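Local coordinates for protein UDP-N-acetylglucosamine pyrophosphorylase (Entamoeba histolytica, PDB 3OC9) that probably catalyses the formation of UDP-N-acetylglucosamine and diphosphate from UTP and N-acetylglucosamine 1-phosphate, as a nucleotidyltransferase of the UDPGP type 1 family, at residues K35-I39 against K192-P196; K179-A183 against M198-D203; D187-K192 against I331-K337; E208-V214 against I261-S267; E231-V235 against F316-V322. All blocks are in the same frame, centred on the assembly; numbering follows the deposited sequence. Where two conformers were deposited one is given.

How the contacts relate
Contacts 1, 2 and 4 lie on one mixed sheet, the Rossmann-like core of a GT-A-type nucleotidyltransferase; contacts 3 and 5 border it. Strands 36-41, 180-184, 263-267 and 209-215 lie in that order, the contact centres about 7 Å (1 to 2) and about 9 Å (2 to 4) apart. Contacts 1 and 3 share Lys-192. Contact 3, its centre about 15 Å from that of contact 4, joins it through a Glu-332 to Lys-212 salt bridge; Lys-212 also pairs with Asp-195 of contact 1. Contact 5, outermost, meets contact 4 at Glu-208. Contacts 1 and 2 interleave and close before 4 opens; 4 and 5 interleave between the two segments of 3, so pieces far apart in sequence form one core.

Contact 1: K35-I39 against K192-P196; sequences KTALI and KDVDP
Val-194 does most of the work here, with Leu-38 as its main partner. Residues 36-39 run as an extended strand, while 192-196 is a loop that leads into a helix; Val-194 sits at the centre of an inverse gamma turn (phi/psi -81/77), its CA 6.3 Å from that of Leu-38. Its t rotamer spreads the two methyls along the strand: CG1 lies 3.7 Å from Thr-36 OG1, and CG2 lies 4.0 Å from Leu-38 CB and 3.6 Å from Ala-37 O. The alternation of the strand brings Thr-36 and Leu-38 toward the loop and turns Ala-37 away. This is packing on one face of the central sheet of a Rossmann-like, GT-A-type core, in the connection from strand 180-184 to helix 196-204. Leu-38, in the t,p rotamer, reaches Asp-193, whose backbone has positive phi (61/-127), with CD1 4.1 Å from Asp-193 CA. The Asp-193 carboxylate is hydrogen-bonded to His-184, and no hydrogen bond joins the two segments.

Contact 2: K179-A183 against M198-D203; sequences KYSVA and MIGYMD
Helix 198-203 lies across strand 180-183 at 127° between their N-to-C directions, the short axes approaching to 9.9 Å; the closest CA pair is Tyr-180 with Ile-199, 7.3 Å. Tyr-180 and Val-182 project from the strand toward the helix, with Ser-181 between them turned away. The ring of Tyr-180 (chi1 m) is the large bump. It lies over the helix between Ile-199 and Met-202: Ile-199 CD1 stops 4.2 Å from Tyr-180 CB, and Met-202 CE reaches 3.8 Å from Tyr-180 CD1. Met-202 (chi1 p, chi3 m) curls its thioether beside the ring in a Met-aromatic contact, SD 4.8 Å from the ring centroid and oblique to it. At the tip, Tyr-180 OH donates to Asp-203 OD1 at 2.8 Å; the other carboxylate oxygen of Asp-203 is salt-bridged to Arg-26. The smaller Val-182 (t) puts CG2 in the hollow between Ile-199 CD1, 4.0 Å away in the m,m rotamer, and the SD, at 4.3 Å, of Met-198, whose three chi angles are all t. Such a layer of residues from successive helical turns, closed over alternate residues of a buried strand, is the helix-on-sheet packing of the alpha/beta Rossmann-like core in GT-A-type nucleotidyltransferases.

Contact 3: D187-K192 against I331-K337; sequences DNILCK and IEFSALK
A type I beta turn from Asn-188 to Cys-191, combined with an Asx turn, accompanies the docking of loop 187-192, between strand 180-184 and helix 196-204, onto the chain joining helices 329-332 and 347-364. Ile-189 and Leu-190 touch the latter helix through Val-350 and Trp-354. The two segments run antiparallel, with one backbone bridge at Asn-188 and Ala-335 (CA-CA 4.4 Å). Leu-336 N donates to Asp-187 O (2.9 Å) and Ile-189 N to Ser-334 O (3.3 Å). Asn-188, chi1 t, spans Phe-333 with its amide: its OD1 accepts from Ser-334 N (3.2 Å) and, within the turn, from Leu-190 N (3.2 Å), while its ND2 donates to Glu-332 O (3.0 Å). Cys-191 N closes the turn onto Asn-188 O at 3.3 Å. Asp-187 OD2 is salt-bridged to Lys-337 NZ (3.6 Å), its OD1 to Lys-55. Glu-332 accepts from Lys-192 N at OE1 (2.8 Å), and its OE2 is salt-bridged to Lys-212. A water donates to both Leu-190 O (2.9 Å) and Ile-331 O (2.8 Å).

Contact 4: E208-V214 against I261-S267; sequences EICIKIV and ISINGYS
Strands 209-214 and 263-267 run antiparallel, 173° between their directions, with axes as close as 4.7 Å. Ile-261 comes first on the second segment, its side chain (p,p) set against the far end of the partner: CG2 is 3.8 Å from Val-214 CG2, and CD1 is 3.5 Å from Lys-212 O. At Ser-262 (phi/psi 63/46) the chain turns a corner. Ile-263 O accepts from Lys-212 N at 3.2 Å, while a water accepts from Ile-263 N at 3.0 Å and lies 2.9 Å from both Lys-212 O and Asn-264 OD1, filling the place where a direct bond is missing. Asn-264 forms a non-hydrogen-bonded pair with Ile-211 (CA-CA 4.9 Å), its OD1 3.3 Å from Ile-211 CG2. Gly-265 is the hydrogen-bonded partner of Cys-210: Cys-210 N to Gly-265 O and Gly-265 N to Cys-210 O are both 2.9 Å. Tyr-266 pairs with Ile-209 without hydrogen bonds, Tyr-266 CE1 lying 4.0 Å from Ile-209 CG2. Ser-267 N donates to Glu-208 O at 3.1 Å, and the Ser-267 side chain caps helix 268-274. In the central sheet, strand 263-267 has 180-184 as its other neighbour, and 209-215 has the parallel 322-326 and continues its antiparallel pairing onto 258-261, before the corner; Met-198 and Met-202 of helix 196-204 cover Cys-210.

Contact 5: E231-V235 against F316-V322; sequences ERIKV and FPLATKV
Residues 232-235 are extended, whereas 316-318 form the end of a 3-10 segment, closed by Ala-319 N to Phe-316 O at 3.2 Å, before the chain straightens toward strand 322-326. The nearest CA atoms are those of Arg-232 and Pro-317, 5.0 Å apart. Regular strand pairing is absent: Ile-233 O lies 3.2 Å from Pro-317 N, which has no hydrogen to give. Water bridges the gap instead, one molecule accepting from Ile-233 N (2.9 Å) and donating to Phe-316 O and Ala-319 O (both 2.8 Å). A second water donates to Glu-231 O and Thr-320 O, each at 3.2 Å. In fold terms, the contact seats the two-stranded hairpin 225-229/232-236 on the segment that leads into strand 322-326 of the central sheet; Phe-316 and Ala-319 in turn pack on Ile-209 of that sheet. Arg-232 (chi1 m, chi2 m) folds over the turn, its NH1 donating to Pro-317 O at 2.9 Å, while Thr-320 CG2 sits over one face of the guanidinium, 3.6 Å from Arg-232 NH2. Ile-233, m,m, meets Val-322 with CG1 to CG1 at 4.3 Å. Farther along, Val-235 CG2 is 3.9 Å from Phe-316 CE2. The aliphatic part of Lys-234 lies on the proline ring, Lys-234 CG to Pro-317 CG 3.8 Å, and its ammonium is salt-bridged to Glu-229 across the hairpin.

Contact 1: K35-I39 against K192-P196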
# COMPACT_ATOMS: atom_id res chain seq x y z
N LYS A 35 5.29 12.68 -14.97
CA LYS A 35 4.20 11.82 -15.45
C LYS A 35 3.73 10.75 -14.44
O LYS A 35 2.97 9.86 -14.83
CB LYS A 35 4.58 11.17 -16.79
CG LYS A 35 4.80 12.19 -17.96
CD LYS A 35 5.13 11.47 -19.27
CE LYS A 35 5.28 12.45 -20.43
NZ LYS A 35 5.24 11.73 -21.74
N THR A 36 4.14 10.86 -13.17
CA THR A 36 3.81 9.84 -12.13
C THR A 36 3.21 10.43 -10.83
O THR A 36 3.44 11.61 -10.52
CB THR A 36 5.04 8.94 -11.73
OG1 THR A 36 5.99 9.69 -10.94
CG2 THR A 36 5.72 8.32 -12.97
N ALA A 37 2.49 9.59 -10.06
CA ALA A 37 1.91 9.99 -8.75
C ALA A 37 1.79 8.81 -7.78
O ALA A 37 1.77 7.63 -8.22
CB ALA A 37 0.49 10.64 -8.96
N LEU A 38 1.68 9.12 -6.48
CA LEU A 38 1.40 8.14 -5.40
C LEU A 38 -0.02 8.34 -4.83
O LEU A 38 -0.45 9.49 -4.65
CB LEU A 38 2.43 8.28 -4.25
CG LEU A 38 2.33 7.26 -3.10
CD1 LEU A 38 2.72 5.82 -3.59
CD2 LEU A 38 3.21 7.59 -1.84
N ILE A 39 -0.75 7.24 -4.56
CA ILE A 39 -2.09 7.30 -3.91
C ILE A 39 -2.09 6.41 -2.66
O ILE A 39 -1.80 5.22 -2.78
CB ILE A 39 -3.24 6.82 -4.87
CG1 ILE A 39 -3.33 7.71 -6.14
CG2 ILE A 39 -4.60 6.82 -4.08
CD1 ILE A 39 -4.27 7.16 -7.27
N LYS A 192 7.91 -0.05 -1.99
CA LYS A 192 8.79 0.82 -2.81
C LYS A 192 8.09 2.11 -3.35
O LYS A 192 8.71 2.92 -4.03
CB LYS A 192 9.46 0.03 -3.96
CG LYS A 192 10.58 -0.99 -3.53
CD LYS A 192 11.13 -1.71 -4.80
CE LYS A 192 12.31 -2.67 -4.49
NZ LYS A 192 12.84 -3.32 -5.78
N ASP A 193 6.80 2.31 -3.05
CA ASP A 193 6.09 3.54 -3.48
C ASP A 193 6.08 3.64 -5.02
O ASP A 193 5.68 2.66 -5.66
CB ASP A 193 6.63 4.79 -2.73
CG ASP A 193 6.39 4.71 -1.20
OD1 ASP A 193 5.30 4.24 -0.79
OD2 ASP A 193 7.26 5.11 -0.39
N VAL A 194 6.51 4.76 -5.61
CA VAL A 194 6.51 4.90 -7.10
C VAL A 194 7.76 4.19 -7.71
O VAL A 194 8.75 4.82 -8.10
CB VAL A 194 6.34 6.41 -7.56
CG1 VAL A 194 6.22 6.53 -9.11
CG2 VAL A 194 5.12 7.05 -6.91
N ASP A 195 7.68 2.85 -7.77
CA ASP A 195 8.82 1.96 -8.12
C ASP A 195 9.19 2.14 -9.61
O ASP A 195 8.39 1.78 -10.47
CB ASP A 195 8.41 0.49 -7.82
CG ASP A 195 9.49 -0.55 -8.17
OD1 ASP A 195 10.63 -0.14 -8.50
OD2 ASP A 195 9.20 -1.78 -8.15
N PRO A 196 10.40 2.68 -9.93
CA PRO A 196 10.74 2.88 -11.36
C PRO A 196 10.68 1.58 -12.20
O PRO A 196 10.33 1.65 -13.40
CB PRO A 196 12.18 3.45 -11.34
CG PRO A 196 12.47 3.80 -9.93
CD PRO A 196 11.46 3.16 -9.02

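Contact 2: K179-A183 against M198-D203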
# COMPACT_ATOMS: atom_id res chain seq x y z
N LYS A 179 0.33 10.36 -16.01
CA LYS A 179 -0.11 9.21 -16.82
C LYS A 179 -0.27 7.90 -16.02
O LYS A 179 -1.08 7.04 -16.40
CB LYS A 179 0.84 8.97 -18.00
CG LYS A 179 1.00 10.13 -19.01
CD LYS A 179 -0.29 10.35 -19.82
CE LYS A 179 -0.11 11.40 -20.91
NZ LYS A 179 -1.18 11.22 -21.94
N TYR A 180 0.54 7.72 -14.97
CA TYR A 180 0.54 6.47 -14.16
C TYR A 180 0.58 6.76 -12.65
O TYR A 180 1.36 7.60 -12.22
CB TYR A 180 1.76 5.59 -14.53
CG TYR A 180 1.80 5.11 -15.97
CD1 TYR A 180 0.89 4.14 -16.42
CD2 TYR A 180 2.73 5.62 -16.89
CE1 TYR A 180 0.92 3.69 -17.76
CE2 TYR A 180 2.76 5.17 -18.24
CZ TYR A 180 1.85 4.20 -18.65
OH TYR A 180 1.84 3.73 -19.96
N SER A 181 -0.25 6.05 -11.85
CA SER A 181 -0.31 6.23 -10.38
C SER A 181 -0.17 4.87 -9.68
O SER A 181 -0.75 3.87 -10.13
CB SER A 181 -1.64 6.90 -9.94
OG SER A 181 -1.85 8.21 -10.53
N VAL A 182 0.63 4.81 -8.60
CA VAL A 182 0.70 3.58 -7.76
C VAL A 182 -0.12 3.76 -6.47
O VAL A 182 0.14 4.71 -5.69
CB VAL A 182 2.18 3.20 -7.39
CG1 VAL A 182 2.22 1.93 -6.53
CG2 VAL A 182 3.03 3.02 -8.63
N ALA A 183 -1.12 2.88 -6.27
CA ALA A 183 -1.97 2.88 -5.07
C ALA A 183 -1.63 1.72 -4.12
O ALA A 183 -1.63 0.55 -4.53
CB ALA A 183 -3.48 2.79 -5.47
N MET A 198 8.54 -0.87 -11.91
CA MET A 198 7.11 -1.13 -12.20
C MET A 198 6.52 -0.11 -13.22
O MET A 198 5.75 -0.49 -14.13
CB MET A 198 6.34 -1.16 -10.85
CG MET A 198 4.83 -1.36 -10.92
SD MET A 198 4.11 -1.11 -9.26
CE MET A 198 2.55 -1.95 -9.51
N ILE A 199 6.89 1.17 -13.08
CA ILE A 199 6.43 2.23 -14.03
C ILE A 199 6.92 1.92 -15.46
O ILE A 199 6.15 1.98 -16.44
CB ILE A 199 6.90 3.66 -13.57
CG1 ILE A 199 6.33 4.02 -12.19
CG2 ILE A 199 6.64 4.76 -14.67
CD1 ILE A 199 4.81 4.11 -12.08
N GLY A 200 8.20 1.54 -15.59
CA GLY A 200 8.76 1.17 -16.90
C GLY A 200 8.13 -0.08 -17.52
O GLY A 200 7.86 -0.14 -18.74
N TYR A 201 7.86 -1.08 -16.68
CA TYR A 201 7.19 -2.34 -17.11
C TYR A 201 5.76 -2.07 -17.65
O TYR A 201 5.40 -2.51 -18.77
CB TYR A 201 7.21 -3.36 -15.95
CG TYR A 201 6.97 -4.83 -16.33
CD1 TYR A 201 8.02 -5.61 -16.85
CD2 TYR A 201 5.72 -5.45 -16.14
CE1 TYR A 201 7.83 -6.97 -17.18
CE2 TYR A 201 5.52 -6.82 -16.47
CZ TYR A 201 6.58 -7.57 -16.99
OH TYR A 201 6.40 -8.92 -17.34
N MET A 202 4.95 -1.33 -16.90
CA MET A 202 3.59 -1.03 -17.37
C MET A 202 3.55 -0.11 -18.62
O MET A 202 2.64 -0.24 -19.46
CB MET A 202 2.62 -0.65 -16.22
CG MET A 202 2.76 0.75 -15.63
SD MET A 202 1.54 0.99 -14.27
CE MET A 202 -0.03 0.72 -15.08
N ASP A 203 4.56 0.75 -18.80
CA ASP A 203 4.57 1.61 -20.00
C ASP A 203 4.90 0.84 -21.27
O ASP A 203 4.20 0.99 -22.28
CB ASP A 203 5.47 2.85 -19.86
CG ASP A 203 5.32 3.83 -21.04
OD1 ASP A 203 4.22 4.41 -21.24
OD2 ASP A 203 6.31 4.03 -21.75

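Contact 3: D187-K192 against I331-K337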
# COMPACT_ATOMS: atom_id res chain seq x y z
N ASP A 187 -0.07 -0.12 5.76
CA ASP A 187 0.50 -1.06 6.74
C ASP A 187 1.84 -1.70 6.31
O ASP A 187 2.56 -2.25 7.16
CB ASP A 187 -0.53 -2.16 7.08
CG ASP A 187 -1.79 -1.61 7.77
OD1 ASP A 187 -1.81 -0.43 8.18
OD2 ASP A 187 -2.77 -2.37 7.92
N ASN A 188 2.17 -1.68 5.01
CA ASN A 188 3.43 -2.34 4.52
C ASN A 188 4.67 -1.43 4.53
O ASN A 188 4.86 -0.60 3.64
CB ASN A 188 3.20 -2.95 3.12
CG ASN A 188 4.42 -3.76 2.58
OD1 ASN A 188 5.50 -3.83 3.20
ND2 ASN A 188 4.22 -4.37 1.41
N ILE A 189 5.52 -1.60 5.54
CA ILE A 189 6.65 -0.70 5.80
C ILE A 189 7.73 -0.75 4.68
O ILE A 189 8.40 0.26 4.39
CB ILE A 189 7.27 -1.02 7.23
CG1 ILE A 189 6.18 -1.02 8.34
CG2 ILE A 189 8.47 -0.11 7.57
CD1 ILE A 189 5.27 0.24 8.41
N LEU A 190 7.86 -1.90 4.03
CA LEU A 190 8.88 -2.07 2.96
C LEU A 190 8.45 -1.63 1.55
O LEU A 190 9.25 -1.76 0.61
CB LEU A 190 9.41 -3.51 2.95
CG LEU A 190 10.07 -3.99 4.26
CD1 LEU A 190 10.54 -5.43 4.17
CD2 LEU A 190 11.24 -3.10 4.67
N CYS A 191 7.21 -1.14 1.39
CA CYS A 191 6.72 -0.73 0.06
C CYS A 191 7.66 0.23 -0.71
O CYS A 191 8.16 1.23 -0.13
CB CYS A 191 5.30 -0.17 0.15
SG CYS A 191 4.50 0.19 -1.45
N LYS A 192 7.91 -0.05 -1.99
CA LYS A 192 8.79 0.82 -2.81
C LYS A 192 8.09 2.11 -3.35
O LYS A 192 8.71 2.92 -4.03
CB LYS A 192 9.46 0.03 -3.96
CG LYS A 192 10.58 -0.99 -3.53
CD LYS A 192 11.13 -1.71 -4.80
CE LYS A 192 12.31 -2.67 -4.49
NZ LYS A 192 12.84 -3.32 -5.78
N ILE A 331 12.10 -8.71 -0.02
CA ILE A 331 12.37 -7.38 -0.57
C ILE A 331 11.23 -6.36 -0.29
O ILE A 331 11.50 -5.20 0.08
CB ILE A 331 12.63 -7.45 -2.12
CG1 ILE A 331 13.78 -8.43 -2.47
CG2 ILE A 331 12.79 -6.04 -2.77
CD1 ILE A 331 15.21 -7.93 -2.18
N GLU A 332 9.97 -6.76 -0.47
CA GLU A 332 8.85 -5.77 -0.47
C GLU A 332 7.56 -6.19 0.28
O GLU A 332 6.47 -5.69 -0.05
CB GLU A 332 8.54 -5.24 -1.91
CG GLU A 332 7.88 -3.82 -1.97
CD GLU A 332 7.47 -3.32 -3.38
OE1 GLU A 332 6.83 -2.23 -3.45
OE2 GLU A 332 7.73 -3.99 -4.41
N PHE A 333 7.66 -7.06 1.30
CA PHE A 333 6.46 -7.36 2.15
C PHE A 333 6.73 -7.62 3.65
O PHE A 333 7.13 -8.72 4.02
CB PHE A 333 5.60 -8.50 1.56
CG PHE A 333 4.27 -8.69 2.28
CD1 PHE A 333 3.18 -7.89 1.98
CD2 PHE A 333 4.13 -9.66 3.29
CE1 PHE A 333 1.95 -8.04 2.66
CE2 PHE A 333 2.91 -9.83 3.99
CZ PHE A 333 1.83 -9.02 3.67
N SER A 334 6.48 -6.63 4.51
CA SER A 334 6.46 -6.85 5.99
C SER A 334 5.45 -5.88 6.62
O SER A 334 5.69 -4.67 6.66
CB SER A 334 7.86 -6.66 6.61
OG SER A 334 7.90 -7.07 7.99
N ALA A 335 4.31 -6.40 7.09
CA ALA A 335 3.17 -5.55 7.52
C ALA A 335 3.14 -5.27 9.02
O ALA A 335 3.53 -6.14 9.81
CB ALA A 335 1.85 -6.15 7.10
N LEU A 336 2.65 -4.09 9.41
CA LEU A 336 2.40 -3.74 10.83
C LEU A 336 0.90 -3.68 11.12
O LEU A 336 0.21 -2.76 10.65
CB LEU A 336 3.06 -2.40 11.22
CG LEU A 336 2.78 -1.90 12.65
CD1 LEU A 336 3.34 -2.86 13.72
CD2 LEU A 336 3.31 -0.46 12.89
N LYS A 337 0.40 -4.67 11.88
CA LYS A 337 -1.04 -4.83 12.14
C LYS A 337 -1.44 -5.02 13.62
O LYS A 337 -2.55 -4.63 14.02
CB LYS A 337 -1.61 -5.98 11.31
CG LYS A 337 -1.65 -5.69 9.81
CD LYS A 337 -2.07 -6.88 8.98
CE LYS A 337 -2.60 -6.43 7.63
NZ LYS A 337 -3.93 -5.74 7.79
O HOH W 1 12.02 -2.42 -0.04

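Contact 4: E208-V214 against I261-S267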
# COMPACT_ATOMS: atom_id res chain seq x y z
N GLU A 208 -3.43 -1.19 -18.63
CA GLU A 208 -4.40 -0.40 -17.79
C GLU A 208 -4.17 -0.59 -16.27
O GLU A 208 -4.25 0.37 -15.48
CB GLU A 208 -5.84 -0.80 -18.13
CG GLU A 208 -6.30 -0.30 -19.52
CD GLU A 208 -7.61 -0.95 -19.96
OE1 GLU A 208 -7.67 -2.19 -19.96
OE2 GLU A 208 -8.55 -0.23 -20.35
N ILE A 209 -3.93 -1.85 -15.86
CA ILE A 209 -3.60 -2.20 -14.47
C ILE A 209 -2.36 -3.10 -14.45
O ILE A 209 -2.26 -4.05 -15.27
CB ILE A 209 -4.77 -2.97 -13.73
CG1 ILE A 209 -6.15 -2.33 -14.01
CG2 ILE A 209 -4.50 -3.02 -12.18
CD1 ILE A 209 -7.35 -3.14 -13.45
N CYS A 210 -1.41 -2.80 -13.53
CA CYS A 210 -0.29 -3.70 -13.22
C CYS A 210 -0.44 -4.15 -11.74
O CYS A 210 -0.35 -3.31 -10.80
CB CYS A 210 1.06 -3.00 -13.48
SG CYS A 210 2.57 -4.04 -13.13
N ILE A 211 -0.64 -5.46 -11.53
CA ILE A 211 -0.93 -6.03 -10.17
C ILE A 211 0.31 -6.76 -9.59
O ILE A 211 0.73 -7.77 -10.16
CB ILE A 211 -2.11 -7.07 -10.22
CG1 ILE A 211 -3.35 -6.48 -10.92
CG2 ILE A 211 -2.48 -7.57 -8.80
CD1 ILE A 211 -4.51 -7.54 -11.26
N LYS A 212 0.87 -6.25 -8.48
CA LYS A 212 1.97 -6.97 -7.77
C LYS A 212 1.44 -8.17 -6.96
O LYS A 212 0.40 -8.07 -6.28
CB LYS A 212 2.84 -6.01 -6.89
CG LYS A 212 3.96 -5.27 -7.73
CD LYS A 212 4.73 -4.20 -6.91
CE LYS A 212 6.07 -3.80 -7.59
NZ LYS A 212 6.84 -2.75 -6.77
N ILE A 213 2.13 -9.32 -7.05
CA ILE A 213 1.71 -10.55 -6.35
C ILE A 213 2.88 -11.22 -5.61
O ILE A 213 4.06 -10.99 -5.97
CB ILE A 213 0.96 -11.60 -7.29
CG1 ILE A 213 1.89 -12.21 -8.38
CG2 ILE A 213 -0.30 -10.96 -7.94
CD1 ILE A 213 2.76 -13.48 -7.92
N VAL A 214 2.55 -12.02 -4.60
CA VAL A 214 3.50 -12.97 -4.00
C VAL A 214 3.04 -14.41 -4.33
O VAL A 214 1.84 -14.71 -4.31
CB VAL A 214 3.67 -12.78 -2.44
CG1 VAL A 214 4.35 -11.43 -2.13
CG2 VAL A 214 2.28 -12.91 -1.66
N ILE A 261 -1.51 -8.60 -3.04
CA ILE A 261 -0.97 -7.93 -1.83
C ILE A 261 -1.19 -6.39 -1.78
O ILE A 261 -0.57 -5.70 -0.95
CB ILE A 261 0.52 -8.29 -1.51
CG1 ILE A 261 1.36 -8.28 -2.76
CG2 ILE A 261 0.65 -9.64 -0.70
CD1 ILE A 261 1.69 -6.89 -3.23
N SER A 262 -2.07 -5.88 -2.64
CA SER A 262 -2.50 -4.46 -2.61
C SER A 262 -1.39 -3.42 -2.88
O SER A 262 -1.28 -2.41 -2.17
CB SER A 262 -3.25 -4.07 -1.30
OG SER A 262 -4.46 -4.80 -1.11
N ILE A 263 -0.58 -3.67 -3.91
CA ILE A 263 0.31 -2.63 -4.50
C ILE A 263 0.01 -2.66 -6.02
O ILE A 263 0.49 -3.56 -6.73
CB ILE A 263 1.84 -2.87 -4.21
CG1 ILE A 263 2.11 -3.05 -2.70
CG2 ILE A 263 2.71 -1.68 -4.79
CD1 ILE A 263 3.52 -3.65 -2.38
N ASN A 264 -0.80 -1.69 -6.50
CA ASN A 264 -1.38 -1.73 -7.88
C ASN A 264 -1.14 -0.43 -8.65
O ASN A 264 -1.34 0.66 -8.09
CB ASN A 264 -2.91 -2.04 -7.82
CG ASN A 264 -3.21 -3.42 -7.16
OD1 ASN A 264 -2.79 -4.46 -7.67
ND2 ASN A 264 -3.94 -3.42 -6.03
N GLY A 265 -0.69 -0.55 -9.91
CA GLY A 265 -0.52 0.62 -10.79
C GLY A 265 -1.67 0.78 -11.80
O GLY A 265 -2.15 -0.21 -12.35
N TYR A 266 -2.10 2.03 -12.02
CA TYR A 266 -3.24 2.35 -12.90
C TYR A 266 -2.91 3.47 -13.90
O TYR A 266 -2.31 4.49 -13.51
CB TYR A 266 -4.45 2.83 -12.07
CG TYR A 266 -4.99 1.90 -10.99
CD1 TYR A 266 -5.83 0.83 -11.32
CD2 TYR A 266 -4.72 2.14 -9.63
CE1 TYR A 266 -6.36 -0.01 -10.32
CE2 TYR A 266 -5.26 1.31 -8.62
CZ TYR A 266 -6.07 0.24 -8.97
OH TYR A 266 -6.59 -0.57 -7.97
N SER A 267 -3.32 3.32 -15.16
CA SER A 267 -3.23 4.43 -16.15
C SER A 267 -4.33 5.45 -15.84
O SER A 267 -5.37 5.09 -15.29
CB SER A 267 -3.31 3.90 -17.61
OG SER A 267 -4.64 3.49 -17.95
O HOH W 2 -1.41 -5.94 -5.64

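Contact 5: E231-V235 against F316-V322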
# COMPACT_ATOMS: atom_id res chain seq x y z
N GLU A 231 -12.05 -14.38 -19.96
CA GLU A 231 -10.88 -13.56 -20.28
C GLU A 231 -10.67 -12.31 -19.40
O GLU A 231 -9.80 -11.51 -19.70
CB GLU A 231 -10.80 -13.20 -21.78
CG GLU A 231 -10.67 -14.42 -22.72
CD GLU A 231 -9.45 -15.29 -22.42
OE1 GLU A 231 -8.33 -14.76 -22.27
OE2 GLU A 231 -9.63 -16.53 -22.35
N ARG A 232 -11.44 -12.16 -18.32
CA ARG A 232 -11.25 -11.02 -17.39
C ARG A 232 -10.64 -11.47 -16.04
O ARG A 232 -10.91 -12.58 -15.60
CB ARG A 232 -12.59 -10.31 -17.13
CG ARG A 232 -13.29 -9.80 -18.41
CD ARG A 232 -12.40 -8.79 -19.13
NE ARG A 232 -12.95 -8.36 -20.41
CZ ARG A 232 -13.62 -7.22 -20.61
NH1 ARG A 232 -13.84 -6.38 -19.61
NH2 ARG A 232 -14.08 -6.94 -21.83
N ILE A 233 -9.85 -10.60 -15.40
CA ILE A 233 -9.22 -10.93 -14.09
C ILE A 233 -10.08 -10.51 -12.89
O ILE A 233 -10.63 -9.41 -12.89
CB ILE A 233 -7.80 -10.25 -13.98
CG1 ILE A 233 -6.87 -10.71 -15.11
CG2 ILE A 233 -7.17 -10.48 -12.58
CD1 ILE A 233 -6.52 -12.22 -15.09
N LYS A 234 -10.18 -11.39 -11.87
CA LYS A 234 -10.91 -11.17 -10.62
C LYS A 234 -10.11 -11.65 -9.39
O LYS A 234 -9.22 -12.51 -9.53
CB LYS A 234 -12.30 -11.87 -10.63
CG LYS A 234 -13.33 -11.30 -11.62
CD LYS A 234 -14.64 -12.16 -11.72
CE LYS A 234 -15.52 -11.69 -12.90
NZ LYS A 234 -16.96 -12.20 -12.84
N VAL A 235 -10.42 -11.09 -8.21
CA VAL A 235 -9.92 -11.63 -6.91
C VAL A 235 -10.97 -12.51 -6.23
O VAL A 235 -12.16 -12.11 -6.14
CB VAL A 235 -9.49 -10.49 -5.92
CG1 VAL A 235 -9.16 -11.03 -4.53
CG2 VAL A 235 -8.30 -9.69 -6.49
N PHE A 316 -11.30 -4.76 -11.05
CA PHE A 316 -10.35 -5.49 -11.94
C PHE A 316 -10.96 -6.06 -13.25
O PHE A 316 -10.31 -5.96 -14.31
CB PHE A 316 -9.54 -6.59 -11.19
CG PHE A 316 -8.53 -6.09 -10.14
CD1 PHE A 316 -8.28 -4.73 -9.89
CD2 PHE A 316 -7.81 -7.04 -9.39
CE1 PHE A 316 -7.32 -4.32 -8.89
CE2 PHE A 316 -6.85 -6.65 -8.38
CZ PHE A 316 -6.60 -5.30 -8.14
N PRO A 317 -12.19 -6.65 -13.21
CA PRO A 317 -12.73 -7.23 -14.47
C PRO A 317 -13.16 -6.21 -15.56
O PRO A 317 -13.44 -6.60 -16.72
CB PRO A 317 -13.91 -8.12 -14.02
CG PRO A 317 -14.17 -7.77 -12.58
CD PRO A 317 -12.97 -7.06 -12.01
N LEU A 318 -13.19 -4.92 -15.20
CA LEU A 318 -13.43 -3.85 -16.19
C LEU A 318 -12.29 -3.71 -17.22
O LEU A 318 -12.51 -3.32 -18.38
CB LEU A 318 -13.71 -2.51 -15.47
CG LEU A 318 -14.02 -1.24 -16.30
CD1 LEU A 318 -15.31 -1.38 -17.10
CD2 LEU A 318 -14.09 -0.02 -15.39
N ALA A 319 -11.06 -4.01 -16.79
CA ALA A 319 -9.87 -3.88 -17.67
C ALA A 319 -9.72 -4.98 -18.75
O ALA A 319 -10.06 -6.14 -18.49
CB ALA A 319 -8.61 -3.82 -16.80
N THR A 320 -9.19 -4.61 -19.93
CA THR A 320 -8.81 -5.62 -20.97
C THR A 320 -7.29 -5.82 -21.13
O THR A 320 -6.85 -6.79 -21.78
CB THR A 320 -9.39 -5.31 -22.40
OG1 THR A 320 -8.89 -4.07 -22.88
CG2 THR A 320 -10.93 -5.29 -22.41
N LYS A 321 -6.48 -4.92 -20.55
CA LYS A 321 -5.02 -5.05 -20.64
C LYS A 321 -4.43 -5.03 -19.22
O LYS A 321 -4.34 -3.95 -18.59
CB LYS A 321 -4.41 -3.92 -21.47
CG LYS A 321 -4.93 -3.89 -22.93
CD LYS A 321 -4.36 -2.71 -23.71
CE LYS A 321 -2.92 -2.93 -24.19
NZ LYS A 321 -2.67 -4.31 -24.68
N VAL A 322 -4.05 -6.21 -18.72
CA VAL A 322 -3.57 -6.36 -17.32
C VAL A 322 -2.25 -7.14 -17.30
O VAL A 322 -2.15 -8.22 -17.93
CB VAL A 322 -4.61 -7.13 -16.44
CG1 VAL A 322 -4.08 -7.38 -15.00
CG2 VAL A 322 -5.98 -6.41 -16.41
O HOH W 3 -8.92 -9.24 -21.78
O HOH W 4 -9.51 -7.80 -16.24